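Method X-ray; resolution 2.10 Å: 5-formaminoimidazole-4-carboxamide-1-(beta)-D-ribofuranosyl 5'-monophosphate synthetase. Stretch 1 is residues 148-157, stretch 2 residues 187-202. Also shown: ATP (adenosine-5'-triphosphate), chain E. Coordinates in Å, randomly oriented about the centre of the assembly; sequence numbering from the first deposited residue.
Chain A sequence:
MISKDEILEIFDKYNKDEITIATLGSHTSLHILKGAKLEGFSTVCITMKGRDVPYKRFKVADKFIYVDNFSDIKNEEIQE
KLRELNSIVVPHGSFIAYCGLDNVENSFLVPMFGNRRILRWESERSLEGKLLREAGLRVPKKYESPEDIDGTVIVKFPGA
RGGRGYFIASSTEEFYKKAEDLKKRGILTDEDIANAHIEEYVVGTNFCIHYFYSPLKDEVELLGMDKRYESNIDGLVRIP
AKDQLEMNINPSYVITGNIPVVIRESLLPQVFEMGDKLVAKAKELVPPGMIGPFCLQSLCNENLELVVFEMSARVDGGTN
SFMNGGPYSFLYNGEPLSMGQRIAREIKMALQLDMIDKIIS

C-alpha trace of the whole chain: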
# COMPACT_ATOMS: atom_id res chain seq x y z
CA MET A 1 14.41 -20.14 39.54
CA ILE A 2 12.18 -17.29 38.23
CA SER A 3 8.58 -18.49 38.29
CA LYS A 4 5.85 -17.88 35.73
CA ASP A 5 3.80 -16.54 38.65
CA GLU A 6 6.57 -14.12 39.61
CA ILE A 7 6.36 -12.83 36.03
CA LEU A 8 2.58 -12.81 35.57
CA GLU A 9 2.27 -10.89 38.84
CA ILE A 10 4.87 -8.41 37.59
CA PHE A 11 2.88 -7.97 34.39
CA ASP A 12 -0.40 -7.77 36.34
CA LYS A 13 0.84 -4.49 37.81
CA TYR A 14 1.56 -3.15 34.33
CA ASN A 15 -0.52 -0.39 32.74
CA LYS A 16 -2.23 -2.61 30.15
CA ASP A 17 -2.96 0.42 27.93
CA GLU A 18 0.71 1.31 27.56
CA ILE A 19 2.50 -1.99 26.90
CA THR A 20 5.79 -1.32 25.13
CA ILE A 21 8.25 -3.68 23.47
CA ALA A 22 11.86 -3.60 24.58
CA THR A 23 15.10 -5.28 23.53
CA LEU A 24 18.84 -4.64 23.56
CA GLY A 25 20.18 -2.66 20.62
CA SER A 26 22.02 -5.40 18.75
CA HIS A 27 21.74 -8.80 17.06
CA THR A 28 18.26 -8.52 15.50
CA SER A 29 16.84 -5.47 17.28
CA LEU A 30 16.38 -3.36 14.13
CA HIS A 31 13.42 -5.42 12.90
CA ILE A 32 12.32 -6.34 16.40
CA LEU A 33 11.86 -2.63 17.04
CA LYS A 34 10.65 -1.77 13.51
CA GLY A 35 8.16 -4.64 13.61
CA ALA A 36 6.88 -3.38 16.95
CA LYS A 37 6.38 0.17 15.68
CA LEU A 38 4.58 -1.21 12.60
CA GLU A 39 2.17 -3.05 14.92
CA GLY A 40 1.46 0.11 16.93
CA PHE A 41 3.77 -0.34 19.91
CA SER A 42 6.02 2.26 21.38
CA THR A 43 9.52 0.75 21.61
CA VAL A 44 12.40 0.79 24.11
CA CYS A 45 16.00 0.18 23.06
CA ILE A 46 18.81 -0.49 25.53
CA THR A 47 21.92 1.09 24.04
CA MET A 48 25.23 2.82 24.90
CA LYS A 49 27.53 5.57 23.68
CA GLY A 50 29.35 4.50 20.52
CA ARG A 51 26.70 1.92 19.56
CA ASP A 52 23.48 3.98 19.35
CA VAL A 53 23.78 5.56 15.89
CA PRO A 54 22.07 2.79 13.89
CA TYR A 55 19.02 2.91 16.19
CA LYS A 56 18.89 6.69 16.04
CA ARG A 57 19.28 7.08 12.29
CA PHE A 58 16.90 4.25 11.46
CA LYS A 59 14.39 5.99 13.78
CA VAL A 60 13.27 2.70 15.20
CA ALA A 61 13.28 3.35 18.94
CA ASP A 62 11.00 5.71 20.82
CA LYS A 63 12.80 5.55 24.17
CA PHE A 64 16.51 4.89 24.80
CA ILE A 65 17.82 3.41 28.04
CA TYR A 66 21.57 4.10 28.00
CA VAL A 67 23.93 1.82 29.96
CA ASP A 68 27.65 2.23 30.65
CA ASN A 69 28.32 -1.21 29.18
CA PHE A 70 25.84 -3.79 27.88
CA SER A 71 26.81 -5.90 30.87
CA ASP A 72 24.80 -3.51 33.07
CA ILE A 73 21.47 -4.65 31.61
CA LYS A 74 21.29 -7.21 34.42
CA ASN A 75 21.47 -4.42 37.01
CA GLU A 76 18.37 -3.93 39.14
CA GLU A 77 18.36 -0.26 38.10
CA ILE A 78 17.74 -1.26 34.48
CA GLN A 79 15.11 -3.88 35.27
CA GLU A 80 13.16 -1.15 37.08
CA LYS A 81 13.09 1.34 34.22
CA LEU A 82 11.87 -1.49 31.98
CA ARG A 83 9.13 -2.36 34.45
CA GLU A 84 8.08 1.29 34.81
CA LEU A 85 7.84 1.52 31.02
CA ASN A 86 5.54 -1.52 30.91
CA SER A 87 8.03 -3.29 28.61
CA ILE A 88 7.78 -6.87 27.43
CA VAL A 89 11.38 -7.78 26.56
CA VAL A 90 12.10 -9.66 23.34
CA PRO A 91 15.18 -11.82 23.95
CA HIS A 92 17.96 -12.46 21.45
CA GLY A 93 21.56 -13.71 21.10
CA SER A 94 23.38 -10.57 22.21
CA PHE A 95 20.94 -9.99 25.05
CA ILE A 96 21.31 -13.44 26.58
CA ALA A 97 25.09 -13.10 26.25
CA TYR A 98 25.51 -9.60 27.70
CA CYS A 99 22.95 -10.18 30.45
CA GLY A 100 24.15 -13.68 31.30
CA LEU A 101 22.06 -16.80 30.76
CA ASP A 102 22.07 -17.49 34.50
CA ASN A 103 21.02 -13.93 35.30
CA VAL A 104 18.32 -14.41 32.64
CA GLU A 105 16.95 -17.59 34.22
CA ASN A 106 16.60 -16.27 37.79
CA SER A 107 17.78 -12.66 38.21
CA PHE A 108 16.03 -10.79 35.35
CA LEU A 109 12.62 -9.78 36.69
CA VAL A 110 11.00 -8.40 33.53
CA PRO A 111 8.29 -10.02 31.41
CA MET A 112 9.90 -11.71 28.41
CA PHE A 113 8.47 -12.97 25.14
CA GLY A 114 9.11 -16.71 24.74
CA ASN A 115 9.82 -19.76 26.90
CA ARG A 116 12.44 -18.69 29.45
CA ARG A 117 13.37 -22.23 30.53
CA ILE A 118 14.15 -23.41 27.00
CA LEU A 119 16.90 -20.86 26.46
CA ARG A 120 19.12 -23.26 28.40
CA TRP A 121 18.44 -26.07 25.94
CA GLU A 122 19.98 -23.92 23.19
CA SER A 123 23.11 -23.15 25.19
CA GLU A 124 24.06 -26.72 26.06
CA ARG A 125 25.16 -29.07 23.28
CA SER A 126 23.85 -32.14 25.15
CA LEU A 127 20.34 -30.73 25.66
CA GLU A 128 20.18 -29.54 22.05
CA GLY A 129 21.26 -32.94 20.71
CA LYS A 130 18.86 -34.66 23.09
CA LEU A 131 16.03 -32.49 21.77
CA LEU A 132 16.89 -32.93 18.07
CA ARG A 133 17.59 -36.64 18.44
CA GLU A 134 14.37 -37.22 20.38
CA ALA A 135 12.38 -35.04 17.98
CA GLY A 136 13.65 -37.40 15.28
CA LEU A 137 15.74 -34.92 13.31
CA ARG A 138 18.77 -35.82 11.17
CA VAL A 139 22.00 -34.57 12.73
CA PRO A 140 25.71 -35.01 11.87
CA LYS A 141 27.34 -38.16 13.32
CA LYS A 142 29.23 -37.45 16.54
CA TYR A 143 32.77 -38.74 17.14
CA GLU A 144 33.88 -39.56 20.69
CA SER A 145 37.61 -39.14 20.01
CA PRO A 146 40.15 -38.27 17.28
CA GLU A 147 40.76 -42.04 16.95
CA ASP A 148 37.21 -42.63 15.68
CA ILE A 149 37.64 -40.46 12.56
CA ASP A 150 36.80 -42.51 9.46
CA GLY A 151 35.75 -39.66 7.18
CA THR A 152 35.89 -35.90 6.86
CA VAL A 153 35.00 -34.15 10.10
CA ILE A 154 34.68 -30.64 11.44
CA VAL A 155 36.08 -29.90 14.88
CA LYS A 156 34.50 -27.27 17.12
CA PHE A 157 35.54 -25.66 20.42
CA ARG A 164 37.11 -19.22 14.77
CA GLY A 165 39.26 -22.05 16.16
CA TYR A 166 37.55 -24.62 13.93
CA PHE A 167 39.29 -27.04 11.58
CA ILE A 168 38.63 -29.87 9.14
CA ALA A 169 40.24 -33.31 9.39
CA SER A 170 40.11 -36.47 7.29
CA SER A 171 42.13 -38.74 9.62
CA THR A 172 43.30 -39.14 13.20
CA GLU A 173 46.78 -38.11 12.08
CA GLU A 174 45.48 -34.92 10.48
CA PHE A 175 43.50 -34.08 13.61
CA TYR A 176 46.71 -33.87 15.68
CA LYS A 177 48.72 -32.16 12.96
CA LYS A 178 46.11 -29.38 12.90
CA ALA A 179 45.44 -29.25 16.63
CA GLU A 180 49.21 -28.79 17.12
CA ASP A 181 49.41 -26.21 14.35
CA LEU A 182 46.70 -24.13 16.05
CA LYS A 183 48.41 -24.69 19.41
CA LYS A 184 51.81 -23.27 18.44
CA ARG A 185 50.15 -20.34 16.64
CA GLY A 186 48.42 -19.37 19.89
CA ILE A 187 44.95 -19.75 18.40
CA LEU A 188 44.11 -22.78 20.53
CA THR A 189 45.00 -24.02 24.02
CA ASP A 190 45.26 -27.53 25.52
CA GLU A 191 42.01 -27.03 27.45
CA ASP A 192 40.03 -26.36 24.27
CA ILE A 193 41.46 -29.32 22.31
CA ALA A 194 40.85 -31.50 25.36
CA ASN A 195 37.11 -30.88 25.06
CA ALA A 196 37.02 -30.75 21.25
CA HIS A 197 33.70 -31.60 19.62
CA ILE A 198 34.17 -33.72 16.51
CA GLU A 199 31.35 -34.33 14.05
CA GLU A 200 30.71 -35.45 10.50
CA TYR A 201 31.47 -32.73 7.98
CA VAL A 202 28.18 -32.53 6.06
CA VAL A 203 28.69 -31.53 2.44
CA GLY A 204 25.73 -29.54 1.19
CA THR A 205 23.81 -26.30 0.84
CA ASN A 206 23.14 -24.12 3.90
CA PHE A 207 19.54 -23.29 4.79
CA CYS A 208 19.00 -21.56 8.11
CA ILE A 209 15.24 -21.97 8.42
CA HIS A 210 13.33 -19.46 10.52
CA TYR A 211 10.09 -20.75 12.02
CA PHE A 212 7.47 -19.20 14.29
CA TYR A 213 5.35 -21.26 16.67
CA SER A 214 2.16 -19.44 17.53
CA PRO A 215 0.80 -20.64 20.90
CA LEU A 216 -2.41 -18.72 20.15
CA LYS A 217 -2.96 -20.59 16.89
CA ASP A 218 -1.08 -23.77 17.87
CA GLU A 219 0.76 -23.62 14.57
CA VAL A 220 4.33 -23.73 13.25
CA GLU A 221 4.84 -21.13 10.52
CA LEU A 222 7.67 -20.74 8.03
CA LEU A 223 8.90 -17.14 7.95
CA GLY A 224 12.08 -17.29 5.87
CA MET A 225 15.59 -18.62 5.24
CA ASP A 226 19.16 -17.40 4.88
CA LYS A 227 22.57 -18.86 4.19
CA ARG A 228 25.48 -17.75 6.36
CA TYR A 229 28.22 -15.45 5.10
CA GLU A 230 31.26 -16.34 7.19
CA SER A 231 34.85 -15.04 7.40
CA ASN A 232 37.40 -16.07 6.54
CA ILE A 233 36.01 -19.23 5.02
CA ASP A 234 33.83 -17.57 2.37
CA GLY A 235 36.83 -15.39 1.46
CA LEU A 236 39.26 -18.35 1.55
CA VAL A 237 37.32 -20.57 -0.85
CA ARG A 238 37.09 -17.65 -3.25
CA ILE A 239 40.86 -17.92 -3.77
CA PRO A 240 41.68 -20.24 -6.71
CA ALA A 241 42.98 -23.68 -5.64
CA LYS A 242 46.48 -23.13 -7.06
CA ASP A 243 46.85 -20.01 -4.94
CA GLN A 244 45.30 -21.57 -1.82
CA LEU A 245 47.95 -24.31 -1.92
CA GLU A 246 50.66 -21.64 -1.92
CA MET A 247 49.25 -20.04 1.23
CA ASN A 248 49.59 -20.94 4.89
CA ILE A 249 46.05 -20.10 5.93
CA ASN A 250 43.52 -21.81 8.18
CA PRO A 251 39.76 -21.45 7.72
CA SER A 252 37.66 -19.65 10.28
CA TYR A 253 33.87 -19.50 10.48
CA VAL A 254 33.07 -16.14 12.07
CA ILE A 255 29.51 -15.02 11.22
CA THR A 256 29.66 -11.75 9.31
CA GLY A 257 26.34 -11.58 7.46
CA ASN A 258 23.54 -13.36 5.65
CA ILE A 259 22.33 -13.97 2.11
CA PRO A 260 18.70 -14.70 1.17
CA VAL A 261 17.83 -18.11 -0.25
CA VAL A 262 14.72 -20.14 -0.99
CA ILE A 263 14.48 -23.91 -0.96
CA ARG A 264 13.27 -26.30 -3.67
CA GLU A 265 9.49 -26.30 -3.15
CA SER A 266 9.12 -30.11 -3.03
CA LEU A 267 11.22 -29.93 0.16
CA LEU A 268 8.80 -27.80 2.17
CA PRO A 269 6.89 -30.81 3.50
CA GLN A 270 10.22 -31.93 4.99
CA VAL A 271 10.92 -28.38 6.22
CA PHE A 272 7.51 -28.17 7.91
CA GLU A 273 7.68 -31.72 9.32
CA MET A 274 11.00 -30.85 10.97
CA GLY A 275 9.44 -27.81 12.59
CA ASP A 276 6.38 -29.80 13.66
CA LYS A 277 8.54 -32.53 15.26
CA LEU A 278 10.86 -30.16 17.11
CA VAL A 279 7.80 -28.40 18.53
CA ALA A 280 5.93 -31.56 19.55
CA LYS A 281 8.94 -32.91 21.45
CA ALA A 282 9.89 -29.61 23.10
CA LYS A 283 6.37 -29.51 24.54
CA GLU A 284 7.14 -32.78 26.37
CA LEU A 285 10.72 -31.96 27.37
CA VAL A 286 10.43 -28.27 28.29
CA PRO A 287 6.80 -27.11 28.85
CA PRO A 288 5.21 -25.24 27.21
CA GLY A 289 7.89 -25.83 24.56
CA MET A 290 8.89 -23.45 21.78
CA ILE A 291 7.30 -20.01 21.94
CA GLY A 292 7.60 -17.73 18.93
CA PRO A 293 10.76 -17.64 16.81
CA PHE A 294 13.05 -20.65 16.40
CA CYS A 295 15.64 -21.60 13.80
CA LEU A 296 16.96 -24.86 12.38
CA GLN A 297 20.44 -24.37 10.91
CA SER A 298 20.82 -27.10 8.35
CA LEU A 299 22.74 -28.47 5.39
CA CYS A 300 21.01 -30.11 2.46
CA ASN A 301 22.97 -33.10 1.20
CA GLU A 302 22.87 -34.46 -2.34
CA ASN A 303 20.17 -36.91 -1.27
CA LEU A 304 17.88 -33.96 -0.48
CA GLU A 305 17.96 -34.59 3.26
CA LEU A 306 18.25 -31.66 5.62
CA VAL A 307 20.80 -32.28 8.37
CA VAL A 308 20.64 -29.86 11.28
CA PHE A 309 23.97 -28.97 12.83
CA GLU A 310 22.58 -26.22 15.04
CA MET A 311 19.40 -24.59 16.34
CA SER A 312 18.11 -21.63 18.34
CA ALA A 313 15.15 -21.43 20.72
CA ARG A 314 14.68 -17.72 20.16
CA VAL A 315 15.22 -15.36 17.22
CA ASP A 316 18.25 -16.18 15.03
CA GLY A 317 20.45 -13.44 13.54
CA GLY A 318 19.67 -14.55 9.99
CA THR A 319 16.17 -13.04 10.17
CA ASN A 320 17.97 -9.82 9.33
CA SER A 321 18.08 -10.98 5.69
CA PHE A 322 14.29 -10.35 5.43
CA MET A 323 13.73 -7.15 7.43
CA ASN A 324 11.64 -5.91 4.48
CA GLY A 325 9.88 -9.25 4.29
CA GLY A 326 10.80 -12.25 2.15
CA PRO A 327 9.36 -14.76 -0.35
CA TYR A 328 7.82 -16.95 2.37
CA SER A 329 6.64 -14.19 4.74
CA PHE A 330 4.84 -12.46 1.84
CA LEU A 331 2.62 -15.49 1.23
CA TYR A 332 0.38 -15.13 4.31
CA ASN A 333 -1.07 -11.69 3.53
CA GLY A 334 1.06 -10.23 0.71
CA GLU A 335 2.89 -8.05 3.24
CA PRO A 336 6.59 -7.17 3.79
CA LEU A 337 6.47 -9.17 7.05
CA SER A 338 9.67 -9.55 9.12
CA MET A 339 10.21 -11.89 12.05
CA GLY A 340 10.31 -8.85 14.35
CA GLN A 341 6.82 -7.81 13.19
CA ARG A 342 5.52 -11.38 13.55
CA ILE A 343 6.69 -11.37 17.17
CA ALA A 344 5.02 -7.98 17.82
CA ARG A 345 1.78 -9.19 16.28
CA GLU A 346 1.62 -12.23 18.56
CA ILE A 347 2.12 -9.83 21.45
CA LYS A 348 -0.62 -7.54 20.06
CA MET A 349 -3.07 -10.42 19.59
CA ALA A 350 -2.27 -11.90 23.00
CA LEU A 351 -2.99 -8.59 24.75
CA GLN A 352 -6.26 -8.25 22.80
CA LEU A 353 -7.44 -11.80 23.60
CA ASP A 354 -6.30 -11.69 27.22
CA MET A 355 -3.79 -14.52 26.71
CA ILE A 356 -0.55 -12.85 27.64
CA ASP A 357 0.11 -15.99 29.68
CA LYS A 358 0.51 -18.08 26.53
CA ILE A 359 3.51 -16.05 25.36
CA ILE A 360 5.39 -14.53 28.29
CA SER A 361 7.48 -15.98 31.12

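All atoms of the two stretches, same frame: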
# COMPACT_ATOMS: atom_id res chain seq x y z
N ASP A 148 38.40 -42.07 16.31
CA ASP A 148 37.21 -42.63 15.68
C ASP A 148 36.97 -42.07 14.27
O ASP A 148 36.06 -42.53 13.57
CB ASP A 148 35.99 -42.41 16.57
CG ASP A 148 36.01 -43.26 17.82
OD1 ASP A 148 36.06 -44.51 17.69
OD2 ASP A 148 35.97 -42.69 18.94
N ILE A 149 37.79 -41.11 13.86
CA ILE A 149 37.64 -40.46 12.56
C ILE A 149 37.80 -41.46 11.43
O ILE A 149 38.83 -42.11 11.31
CB ILE A 149 38.69 -39.34 12.35
CG1 ILE A 149 38.40 -38.11 13.20
CG2 ILE A 149 38.71 -38.91 10.90
CD1 ILE A 149 37.81 -38.38 14.54
N ASP A 150 36.76 -41.59 10.60
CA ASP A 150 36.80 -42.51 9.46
C ASP A 150 36.33 -41.79 8.20
O ASP A 150 36.09 -42.40 7.17
CB ASP A 150 35.91 -43.72 9.73
CG ASP A 150 34.45 -43.35 9.94
OD1 ASP A 150 34.13 -42.14 9.89
OD2 ASP A 150 33.63 -44.26 10.16
N GLY A 151 36.18 -40.47 8.31
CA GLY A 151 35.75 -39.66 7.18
C GLY A 151 36.17 -38.22 7.42
O GLY A 151 36.98 -37.95 8.30
N THR A 152 35.60 -37.30 6.65
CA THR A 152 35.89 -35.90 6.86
C THR A 152 35.06 -35.40 8.03
O THR A 152 33.87 -35.71 8.15
CB THR A 152 35.64 -35.06 5.59
OG1 THR A 152 36.36 -35.65 4.50
CG2 THR A 152 36.11 -33.63 5.77
N VAL A 153 35.69 -34.65 8.93
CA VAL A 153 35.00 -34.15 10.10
C VAL A 153 35.29 -32.68 10.28
O VAL A 153 36.28 -32.16 9.76
CB VAL A 153 35.41 -34.91 11.39
CG1 VAL A 153 34.96 -36.36 11.34
CG2 VAL A 153 36.91 -34.82 11.62
N ILE A 154 34.40 -32.00 11.00
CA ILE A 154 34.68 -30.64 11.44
C ILE A 154 34.85 -30.68 12.95
O ILE A 154 34.17 -31.43 13.65
CB ILE A 154 33.56 -29.64 11.02
CG1 ILE A 154 33.93 -28.20 11.41
CG2 ILE A 154 32.23 -30.05 11.60
CD1 ILE A 154 33.08 -27.13 10.72
N VAL A 155 35.79 -29.89 13.46
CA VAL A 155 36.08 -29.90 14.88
C VAL A 155 35.83 -28.54 15.50
O VAL A 155 36.44 -27.54 15.09
CB VAL A 155 37.53 -30.37 15.18
CG1 VAL A 155 37.70 -30.61 16.67
CG2 VAL A 155 37.84 -31.65 14.40
N LYS A 156 34.95 -28.51 16.49
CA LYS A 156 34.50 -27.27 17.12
C LYS A 156 34.97 -27.15 18.57
O LYS A 156 35.19 -28.16 19.24
CB LYS A 156 32.97 -27.18 17.05
CG LYS A 156 32.40 -27.30 15.65
CD LYS A 156 30.89 -27.41 15.67
CE LYS A 156 30.32 -27.32 14.27
NZ LYS A 156 28.86 -27.65 14.21
N PHE A 157 35.10 -25.92 19.05
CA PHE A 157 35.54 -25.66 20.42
C PHE A 157 34.68 -24.58 21.08
O PHE A 157 33.82 -24.87 21.91
CB PHE A 157 37.01 -25.25 20.44
CG PHE A 157 37.92 -26.18 19.68
CD1 PHE A 157 38.16 -25.98 18.33
CD2 PHE A 157 38.52 -27.25 20.31
CE1 PHE A 157 38.98 -26.84 17.62
CE2 PHE A 157 39.35 -28.11 19.61
CZ PHE A 157 39.58 -27.91 18.26
N ILE A 187 46.38 -19.81 18.67
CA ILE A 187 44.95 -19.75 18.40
C ILE A 187 44.18 -20.66 19.36
O ILE A 187 43.05 -20.36 19.75
CB ILE A 187 44.63 -20.14 16.94
CG1 ILE A 187 45.44 -19.29 15.95
CG2 ILE A 187 43.14 -20.01 16.65
CD1 ILE A 187 45.16 -17.80 16.03
N LEU A 188 44.80 -21.77 19.74
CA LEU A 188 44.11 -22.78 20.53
C LEU A 188 44.96 -23.27 21.70
O LEU A 188 46.18 -23.39 21.59
CB LEU A 188 43.72 -23.95 19.64
CG LEU A 188 42.44 -24.70 19.98
CD1 LEU A 188 41.24 -23.76 19.90
CD2 LEU A 188 42.26 -25.87 19.03
N THR A 189 44.31 -23.57 22.82
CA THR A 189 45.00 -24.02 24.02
C THR A 189 44.61 -25.45 24.37
O THR A 189 43.55 -25.93 23.98
CB THR A 189 44.72 -23.10 25.23
OG1 THR A 189 43.31 -23.08 25.49
CG2 THR A 189 45.21 -21.68 24.95
N ASP A 190 45.47 -26.13 25.13
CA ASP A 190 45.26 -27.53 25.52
C ASP A 190 43.87 -27.82 26.09
O ASP A 190 43.32 -28.90 25.87
CB ASP A 190 46.33 -27.97 26.51
CG ASP A 190 47.57 -28.51 25.83
OD1 ASP A 190 47.44 -29.40 24.97
OD2 ASP A 190 48.68 -28.04 26.16
N GLU A 191 43.32 -26.86 26.82
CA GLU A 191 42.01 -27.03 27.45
C GLU A 191 40.90 -27.14 26.40
O GLU A 191 39.97 -27.94 26.55
CB GLU A 191 41.72 -25.89 28.43
CG GLU A 191 42.40 -26.05 29.78
CD GLU A 191 43.92 -26.16 29.68
OE1 GLU A 191 44.53 -25.33 28.98
OE2 GLU A 191 44.49 -27.09 30.30
N ASP A 192 41.01 -26.34 25.35
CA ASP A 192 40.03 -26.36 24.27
C ASP A 192 40.08 -27.68 23.50
O ASP A 192 39.05 -28.34 23.32
CB ASP A 192 40.26 -25.18 23.32
CG ASP A 192 40.15 -23.84 24.02
OD1 ASP A 192 39.36 -23.72 24.98
OD2 ASP A 192 40.86 -22.89 23.61
N ILE A 193 41.28 -28.07 23.07
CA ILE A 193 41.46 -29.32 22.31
C ILE A 193 41.18 -30.56 23.14
O ILE A 193 40.96 -31.65 22.60
CB ILE A 193 42.86 -29.40 21.63
CG1 ILE A 193 43.41 -30.83 21.72
CG2 ILE A 193 43.82 -28.41 22.26
CD1 ILE A 193 44.79 -31.00 21.09
N ALA A 194 41.19 -30.41 24.46
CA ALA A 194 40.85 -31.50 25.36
C ALA A 194 39.35 -31.80 25.30
O ALA A 194 38.93 -32.95 25.40
CB ALA A 194 41.26 -31.18 26.79
N ASN A 195 38.56 -30.75 25.11
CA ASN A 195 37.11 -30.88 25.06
C ASN A 195 36.56 -30.65 23.65
O ASN A 195 35.41 -30.24 23.47
CB ASN A 195 36.45 -29.90 26.03
CG ASN A 195 37.10 -29.92 27.41
OD1 ASN A 195 37.59 -30.96 27.86
ND2 ASN A 195 37.11 -28.77 28.07
N ALA A 196 37.39 -30.93 22.65
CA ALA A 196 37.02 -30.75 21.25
C ALA A 196 35.76 -31.54 20.91
O ALA A 196 35.59 -32.68 21.33
CB ALA A 196 38.16 -31.17 20.35
N HIS A 197 34.87 -30.91 20.14
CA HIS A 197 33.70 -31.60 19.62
C HIS A 197 33.91 -31.94 18.15
O HIS A 197 34.10 -31.06 17.31
CB HIS A 197 32.44 -30.75 19.81
CG HIS A 197 31.20 -31.38 19.24
ND1 HIS A 197 30.49 -32.36 19.90
CD2 HIS A 197 30.56 -31.17 18.06
CE1 HIS A 197 29.45 -32.72 19.16
NE2 HIS A 197 29.47 -32.01 18.04
N ILE A 198 33.88 -33.23 17.84
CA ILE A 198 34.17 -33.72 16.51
C ILE A 198 32.90 -34.29 15.90
O ILE A 198 32.29 -35.18 16.48
CB ILE A 198 35.23 -34.86 16.55
CG1 ILE A 198 36.45 -34.42 17.36
CG2 ILE A 198 35.62 -35.29 15.13
CD1 ILE A 198 37.44 -35.54 17.63
N GLU A 199 32.51 -33.78 14.73
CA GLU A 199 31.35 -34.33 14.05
C GLU A 199 31.54 -34.43 12.54
O GLU A 199 32.38 -33.76 11.95
CB GLU A 199 30.08 -33.51 14.36
CG GLU A 199 30.16 -32.04 13.97
CD GLU A 199 28.84 -31.29 14.16
OE1 GLU A 199 28.05 -31.68 15.05
OE2 GLU A 199 28.59 -30.32 13.41
N GLU A 200 30.73 -35.28 11.94
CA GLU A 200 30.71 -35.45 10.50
C GLU A 200 30.64 -34.11 9.77
O GLU A 200 29.77 -33.29 10.05
CB GLU A 200 29.50 -36.31 10.13
CG GLU A 200 29.23 -36.39 8.65
CD GLU A 200 27.96 -37.13 8.35
OE1 GLU A 200 27.17 -37.38 9.29
OE2 GLU A 200 27.75 -37.48 7.17
N TYR A 201 31.56 -33.89 8.85
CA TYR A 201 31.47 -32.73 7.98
C TYR A 201 30.37 -33.05 6.96
O TYR A 201 30.52 -33.97 6.15
CB TYR A 201 32.80 -32.45 7.27
CG TYR A 201 32.82 -31.11 6.58
CD1 TYR A 201 33.43 -30.01 7.18
CD2 TYR A 201 32.22 -30.93 5.34
CE1 TYR A 201 33.45 -28.77 6.56
CE2 TYR A 201 32.23 -29.69 4.70
CZ TYR A 201 32.84 -28.62 5.33
OH TYR A 201 32.86 -27.39 4.71
N VAL A 202 29.26 -32.31 7.02
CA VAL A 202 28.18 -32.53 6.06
C VAL A 202 28.42 -31.66 4.83
O VAL A 202 28.65 -30.46 4.95
CB VAL A 202 26.79 -32.23 6.66
CG1 VAL A 202 25.71 -32.32 5.58
CG2 VAL A 202 26.48 -33.19 7.82
PG ATP E . 26.68 -18.94 14.47
O1G ATP E . 25.84 -18.36 15.59
O2G ATP E . 25.87 -19.54 13.34
O3G ATP E . 27.79 -18.03 14.02
PB ATP E . 26.70 -21.58 15.56
O1B ATP E . 25.21 -21.40 15.42
O2B ATP E . 27.26 -22.04 16.89
O3B ATP E . 27.44 -20.19 15.17
PA ATP E . 28.48 -23.52 14.41
O1A ATP E . 28.10 -24.92 14.81
O2A ATP E . 29.59 -22.77 15.09
O3A ATP E . 27.14 -22.62 14.40
O5' ATP E . 28.82 -23.57 12.84
C5' ATP E . 29.56 -22.52 12.26
C4' ATP E . 29.71 -22.83 10.78
O4' ATP E . 30.53 -23.99 10.59
C3' ATP E . 28.39 -23.16 10.11
O3' ATP E . 27.71 -21.98 9.66
C2' ATP E . 28.81 -24.06 8.96
O2' ATP E . 29.19 -23.27 7.83
C1' ATP E . 30.05 -24.77 9.49
N9 ATP E . 29.61 -26.08 10.02
C8 ATP E . 29.16 -26.29 11.27
N7 ATP E . 28.83 -27.60 11.45
C5 ATP E . 29.09 -28.24 10.30
C6 ATP E . 28.98 -29.63 9.81
N6 ATP E . 28.51 -30.62 10.61
N1 ATP E . 29.35 -29.88 8.54
C2 ATP E . 29.81 -28.90 7.73
N3 ATP E . 29.95 -27.62 8.11
C4 ATP E . 29.59 -27.23 9.35

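The two stretches pair as antiparallel strands, 153-156 against 197-200, and bury 755 Å² between them. D148, D150 and G151 make no contact with the second stretch. I149 reaches it through the end of its side chain, where CD1 packs 3.8 Å from CG2 of I198. T152 begins the backbone pairing: its O accepts a hydrogen bond from Y201 N at 3.0 Å. Its CG2 also lies 3.8 Å from CB of Y201.

V153 sits opposite E200 in a non-hydrogen-bonded pair whose side chains diverge. Its CB instead meets CG2 of I198 at 3.8 Å. I154 and E199 form a hydrogen-bonded pair. I154 N donates to E199 O at 2.8 Å, and E199 N donates back to I154 O at 3.1 Å. The I154 side chain shares a face with that of E199, and its CB lies 3.9 Å from CD1 of Y201. CD1 of I154 comes within 3.7 Å of ATP N9.

V155 turns to the other face with I198; CG1 of V155 and CG1 of I198 are 4.1 Å apart. A CA-H...O contact joins V155 CA to H197 O at 3.3 Å. The same oxygen accepts the hydrogen bond from K156 N at 2.8 Å, and H197 N returns one to K156 O at 2.9 Å.

The extended K156 side chain carries its charge to E199, forming a salt bridge of 2.8 Å between NZ and OE2. K156 NZ also donates to ATP N7 at 2.8 Å, while E199 OE2 accepts from ATP N6 at 2.8 Å. The ion pair thus grips the adenine directly.

F157 closes the contact. CD2 of L188 lies over one face of its ring, 3.5 Å from CZ of F157, in a CH-pi contact. D192 O approaches the ring edge, 3.2 Å from CD2 of F157.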